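Local coordinates for protein arginyl-trna synthetase (Thermus thermophilus, PDB 1IQ0) that probably joins L-arginine to its cognate tRNA at the expense of ATP, as a monomeric class I aminoacyl-tRNA synthetase, at residues 507-512 with 570-575. Residues are numbered along the deposited sequence; the frame is centred on the assembly and turned at random.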
# COMPACT_ATOMS: atom_id res chain seq x y z
N LEU A 507 25.96 -6.16 0.58
CA LEU A 507 25.67 -4.76 0.26
C LEU A 507 24.23 -4.58 -0.23
O LEU A 507 23.57 -3.60 0.14
CB LEU A 507 26.66 -4.25 -0.78
CG LEU A 507 26.70 -2.76 -1.11
CD1 LEU A 507 26.80 -1.91 0.16
CD2 LEU A 507 27.92 -2.51 -2.01
N ASP A 508 23.73 -5.50 -1.05
CA ASP A 508 22.35 -5.36 -1.51
C ASP A 508 21.41 -5.51 -0.32
O ASP A 508 20.34 -4.89 -0.28
CB ASP A 508 22.02 -6.41 -2.57
CG ASP A 508 22.70 -6.11 -3.89
OD1 ASP A 508 22.88 -4.91 -4.19
OD2 ASP A 508 23.04 -7.06 -4.61
N LEU A 509 21.81 -6.31 0.66
CA LEU A 509 21.01 -6.50 1.86
C LEU A 509 20.94 -5.23 2.70
O LEU A 509 19.97 -5.01 3.43
CB LEU A 509 21.59 -7.65 2.69
CG LEU A 509 21.22 -9.05 2.20
CD1 LEU A 509 22.08 -10.10 2.89
CD2 LEU A 509 19.74 -9.30 2.47
N LEU A 510 21.96 -4.38 2.60
CA LEU A 510 22.00 -3.14 3.38
C LEU A 510 21.01 -2.09 2.85
O LEU A 510 20.80 -1.08 3.51
CB LEU A 510 23.41 -2.53 3.39
CG LEU A 510 24.57 -3.31 4.02
CD1 LEU A 510 25.71 -2.34 4.29
CD2 LEU A 510 24.16 -3.97 5.31
N ASP A 511 20.42 -2.35 1.69
CA ASP A 511 19.47 -1.41 1.10
C ASP A 511 18.02 -1.70 1.44
O ASP A 511 17.13 -0.94 1.07
CB ASP A 511 19.62 -1.39 -0.42
CG ASP A 511 20.97 -0.88 -0.86
OD1 ASP A 511 21.51 0.02 -0.18
OD2 ASP A 511 21.49 -1.36 -1.89
N PHE A 512 17.77 -2.80 2.14
CA PHE A 512 16.41 -3.19 2.50
C PHE A 512 15.63 -2.17 3.34
O PHE A 512 14.50 -1.83 3.01
CB PHE A 512 16.43 -4.52 3.24
CG PHE A 512 15.10 -4.91 3.81
CD1 PHE A 512 14.03 -5.19 2.96
CD2 PHE A 512 14.91 -4.99 5.19
CE1 PHE A 512 12.79 -5.53 3.48
CE2 PHE A 512 13.66 -5.33 5.71
CZ PHE A 512 12.60 -5.60 4.86
N VAL A 570 23.02 -16.36 3.94
CA VAL A 570 21.86 -16.99 3.32
C VAL A 570 20.65 -16.79 4.22
O VAL A 570 19.54 -16.52 3.75
CB VAL A 570 22.11 -18.51 3.10
CG1 VAL A 570 20.79 -19.22 2.79
CG2 VAL A 570 23.10 -18.72 1.95
N GLN A 571 20.86 -16.89 5.53
CA GLN A 571 19.80 -16.72 6.50
C GLN A 571 19.29 -15.28 6.47
O GLN A 571 18.08 -15.03 6.48
CB GLN A 571 20.28 -17.06 7.91
CG GLN A 571 19.21 -16.86 8.97
CD GLN A 571 19.67 -17.28 10.35
OE1 GLN A 571 20.64 -16.75 10.88
NE2 GLN A 571 18.97 -18.25 10.94
N SER A 572 20.22 -14.32 6.43
CA SER A 572 19.83 -12.92 6.38
C SER A 572 19.01 -12.64 5.11
O SER A 572 18.04 -11.89 5.14
CB SER A 572 21.07 -12.02 6.42
OG SER A 572 20.74 -10.67 6.16
N LEU A 573 19.41 -13.26 4.00
CA LEU A 573 18.68 -13.07 2.75
C LEU A 573 17.27 -13.68 2.80
O LEU A 573 16.32 -13.06 2.33
CB LEU A 573 19.43 -13.69 1.57
CG LEU A 573 18.46 -13.60 0.37
CD1 LEU A 573 18.88 -12.50 -0.56
CD2 LEU A 573 18.36 -14.94 -0.31
N GLN A 574 17.15 -14.89 3.35
CA GLN A 574 15.85 -15.54 3.43
C GLN A 574 14.92 -14.75 4.36
O GLN A 574 13.74 -14.59 4.07
CB GLN A 574 15.98 -16.98 3.93
CG GLN A 574 16.19 -17.10 5.42
CD GLN A 574 14.94 -17.56 6.15
OE1 GLN A 574 13.82 -17.35 5.69
NE2 GLN A 574 15.13 -18.18 7.31
N ARG A 575 15.46 -14.26 5.47
CA ARG A 575 14.67 -13.48 6.41
C ARG A 575 14.24 -12.16 5.77
O ARG A 575 13.11 -11.72 5.96
CB ARG A 575 15.48 -13.20 7.68
CG ARG A 575 15.59 -14.38 8.63
CD ARG A 575 16.49 -14.01 9.80
NE ARG A 575 16.55 -15.07 10.80
CZ ARG A 575 17.29 -14.99 11.91
NH1 ARG A 575 18.03 -13.92 12.14
NH2 ARG A 575 17.28 -15.99 12.78
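Leu509 meets Ser572 and Leu573 between two helices of the helical DALR anticodon-binding domain. Segment 507-512 lies on helix 500-509, and a type I beta turn runs from Leu509 to Phe512. The partner, helix 562-583, runs on through both ends of 570-575. The contact is small, with 121 Å² buried on both sides together, but all three touching residues are buried.

The tight part is the fork of Leu509. Its CG lies anti to the carbonyl carbon (chi1 -80°), and the two methyls spread over neighbouring residues of helix 562-583. CD1 sits 3.6 Å from OG of Ser572. CD2 lies against the backbone, 3.9 Å from CA of Leu573. Leu569 and Thr576 of the same helix also touch this side chain. An alanine here would lose both methyls and would probably open a gap over Ser572 and the backbone at Leu573.

The meeting of the two leucine side chains is looser. CD2 of Leu509 and CD1 of Leu573 approach to only 4.5 Å. Leu573 instead extends among Leu535 and Trp539 of helix 525-544 and Ala480 of helix 470-487. A flank of helix 562-583 is the solvent side: Arg575 is exposed there, and CD of Gln571 lies over one face of its guanidinium, 3.5 Å above the plane.

No hydrogen bond joins the two segments. The polar group at the contact turns to another partner. Ser572 places OG anti to its own N (chi1 171°). That buried hydroxyl touches the methyls of Leu509 and hydrogen-bonds to the backbone O of Ala91.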